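Local structure of endo-1,4-beta-xylanase C (Paenibacillus barcinonensis, 4XUN) at residues V92-L97 against Y145-W150. The protein hydrolyses internal beta-1,4-xylosidic linkages of xylan, and the piece in this structure is a family 22 carbohydrate-binding module, a non-catalytic domain of that enzyme. Residues are numbered along the deposited sequence; the frame is centred on the assembly and turned at random.
Sequences VINGSL and YAETPW
S96 and Y145 face each other as a hydrogen-bonded antiparallel pair in the beta-sandwich of this CBM22 module, where strands 90-101 and 139-147 are the inner neighbours of a four-stranded sheet. Their backbones exchange two bonds, S96 N to Y145 O and Y145 N to S96 O, both 2.9 Å. CG of Y145 sits between backbone N and carbonyl carbon (chi1 69°), which swings the ring across to the partner strand, where S96 CB lies over one face, 3.7 Å from the centroid and offset toward the rim, a CH-pi contact. R31 adds a cation-pi interaction. E147, on the same sheet face, takes a similar first torsion and then runs extended, bringing its carboxylate alongside the ring: OE1 lies at the ring edge, in plane. N94 pairs with E147 through two backbone bonds, a nearly straight one from N94 N to E147 O (2.8 Å, 178°) and its return from E147 N to N94 O; N94 CB rests 4.0 Å from E147 CG. On the other face, which packs on F164, A146 CB and I93 CG2 touch loosely. Past the strand end, I93 CD1 meets T148 CG2 at 3.5 Å, while T148 OG1 turns to D160 O and R55. V92 CG1 presses tightly on P149 CG (3.5 Å). S96 OG donates to E147 OE2 (3.0 Å) on its anti side, 33° out of the carboxylate plane.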
loop_
_atom_site.group_PDB
_atom_site.type_symbol
_atom_site.label_atom_id
_atom_site.label_comp_id
_atom_site.label_asym_id
_atom_site.label_seq_id
_atom_site.Cartn_x
_atom_site.Cartn_y
_atom_site.Cartn_z
ATOM N N VAL A 92 -0.370 10.066 9.738
ATOM C CA VAL A 92 -1.340 9.591 8.749
ATOM C C VAL A 92 -0.678 8.618 7.779
ATOM O O VAL A 92 0.455 8.851 7.357
ATOM C CB VAL A 92 -1.920 10.790 7.959
ATOM C CG1 VAL A 92 -2.760 10.329 6.766
ATOM C CG2 VAL A 92 -2.764 11.662 8.900
ATOM N N ILE A 93 -1.397 7.540 7.453
ATOM C CA ILE A 93 -1.019 6.644 6.356
ATOM C C ILE A 93 -2.191 6.610 5.359
ATOM O O ILE A 93 -3.357 6.594 5.747
ATOM C CB ILE A 93 -0.656 5.230 6.856
ATOM C CG1 ILE A 93 0.617 5.288 7.706
ATOM C CG2 ILE A 93 -0.392 4.270 5.722
ATOM C CD1 ILE A 93 1.849 5.617 6.925
ATOM N N ASN A 94 -1.855 6.622 4.087
ATOM C CA ASN A 94 -2.870 6.568 3.038
ATOM C C ASN A 94 -2.778 5.246 2.301
ATOM O O ASN A 94 -1.682 4.669 2.187
ATOM C CB ASN A 94 -2.617 7.665 2.028
ATOM C CG ASN A 94 -2.797 9.071 2.592
ATOM O OD1 ASN A 94 -3.397 9.293 3.635
ATOM N ND2 ASN A 94 -2.279 10.027 1.861
ATOM N N GLY A 95 -3.909 4.784 1.768
ATOM C CA GLY A 95 -3.930 3.666 0.811
ATOM C C GLY A 95 -4.361 4.236 -0.530
ATOM O O GLY A 95 -5.319 5.023 -0.604
ATOM N N SER A 96 -3.632 3.873 -1.582
ATOM C CA SER A 96 -3.754 4.482 -2.873
ATOM C C SER A 96 -3.665 3.441 -3.997
ATOM O O SER A 96 -3.206 2.299 -3.788
ATOM C CB SER A 96 -2.691 5.567 -3.049
ATOM O OG SER A 96 -2.882 6.660 -2.138
ATOM N N LEU A 97 -4.127 3.854 -5.188
ATOM C CA LEU A 97 -3.977 3.077 -6.387
ATOM C C LEU A 97 -3.106 3.809 -7.384
ATOM O O LEU A 97 -3.263 4.987 -7.581
ATOM C CB LEU A 97 -5.338 2.809 -7.068
ATOM C CG LEU A 97 -6.425 2.179 -6.230
ATOM C CD1 LEU A 97 -7.662 2.078 -7.101
ATOM C CD2 LEU A 97 -6.016 0.824 -5.728
ATOM N N TYR A 145 -0.948 0.598 -3.075
ATOM C CA TYR A 145 0.234 0.987 -2.328
ATOM C C TYR A 145 -0.166 1.815 -1.114
ATOM O O TYR A 145 -1.275 2.323 -1.064
ATOM C CB TYR A 145 1.282 1.699 -3.168
ATOM C CG TYR A 145 0.943 3.071 -3.648
ATOM C CD1 TYR A 145 0.157 3.253 -4.786
ATOM C CD2 TYR A 145 1.453 4.201 -3.018
ATOM C CE1 TYR A 145 -0.151 4.502 -5.268
ATOM C CE2 TYR A 145 1.148 5.463 -3.479
ATOM C CZ TYR A 145 0.345 5.622 -4.606
ATOM O OH TYR A 145 0.017 6.857 -5.112
ATOM N N ALA A 146 0.731 1.846 -0.126
ATOM C CA ALA A 146 0.595 2.671 1.074
ATOM C C ALA A 146 1.697 3.730 1.068
ATOM O O ALA A 146 2.791 3.499 0.519
ATOM C CB ALA A 146 0.704 1.799 2.284
ATOM N N GLU A 147 1.386 4.886 1.619
ATOM C CA GLU A 147 2.307 6.016 1.633
ATOM C C GLU A 147 1.925 6.957 2.764
ATOM O O GLU A 147 0.906 6.736 3.430
ATOM C CB GLU A 147 2.250 6.737 0.282
ATOM C CG GLU A 147 0.873 7.358 0.018
ATOM C CD GLU A 147 0.763 8.105 -1.286
ATOM O OE1 GLU A 147 1.789 8.471 -1.903
ATOM O OE2 GLU A 147 -0.411 8.301 -1.670
ATOM N N THR A 148 2.736 8.000 2.970
ATOM C CA THR A 148 2.343 9.100 3.846
ATOM C C THR A 148 1.891 10.283 2.997
ATOM O O THR A 148 2.098 10.281 1.783
ATOM C CB THR A 148 3.483 9.498 4.825
ATOM O OG1 THR A 148 4.704 9.672 4.088
ATOM C CG2 THR A 148 3.677 8.428 5.834
ATOM N N PRO A 149 1.182 11.251 3.598
ATOM C CA PRO A 149 0.607 12.317 2.765
ATOM C C PRO A 149 1.648 13.103 2.007
ATOM O O PRO A 149 2.724 13.340 2.524
ATOM C CB PRO A 149 -0.092 13.199 3.792
ATOM C CG PRO A 149 -0.582 12.216 4.787
ATOM C CD PRO A 149 0.595 11.275 4.945
ATOM N N TRP A 150 1.322 13.459 0.760
ATOM C CA TRP A 150 2.245 14.131 -0.158
ATOM C C TRP A 150 2.820 15.450 0.352
ATOM O O TRP A 150 2.112 16.286 0.890
ATOM C CB TRP A 150 1.561 14.385 -1.514
ATOM C CG TRP A 150 2.408 15.208 -2.439
ATOM C CD1 TRP A 150 2.498 16.571 -2.472
ATOM C CD2 TRP A 150 3.313 14.723 -3.438
ATOM N NE1 TRP A 150 3.390 16.964 -3.436
ATOM C CE2 TRP A 150 3.909 15.851 -4.043
ATOM C CE3 TRP A 150 3.670 13.450 -3.887
ATOM C CZ2 TRP A 150 4.842 15.741 -5.080
ATOM C CZ3 TRP A 150 4.598 13.338 -4.930
ATOM C CH2 TRP A 150 5.177 14.482 -5.509
#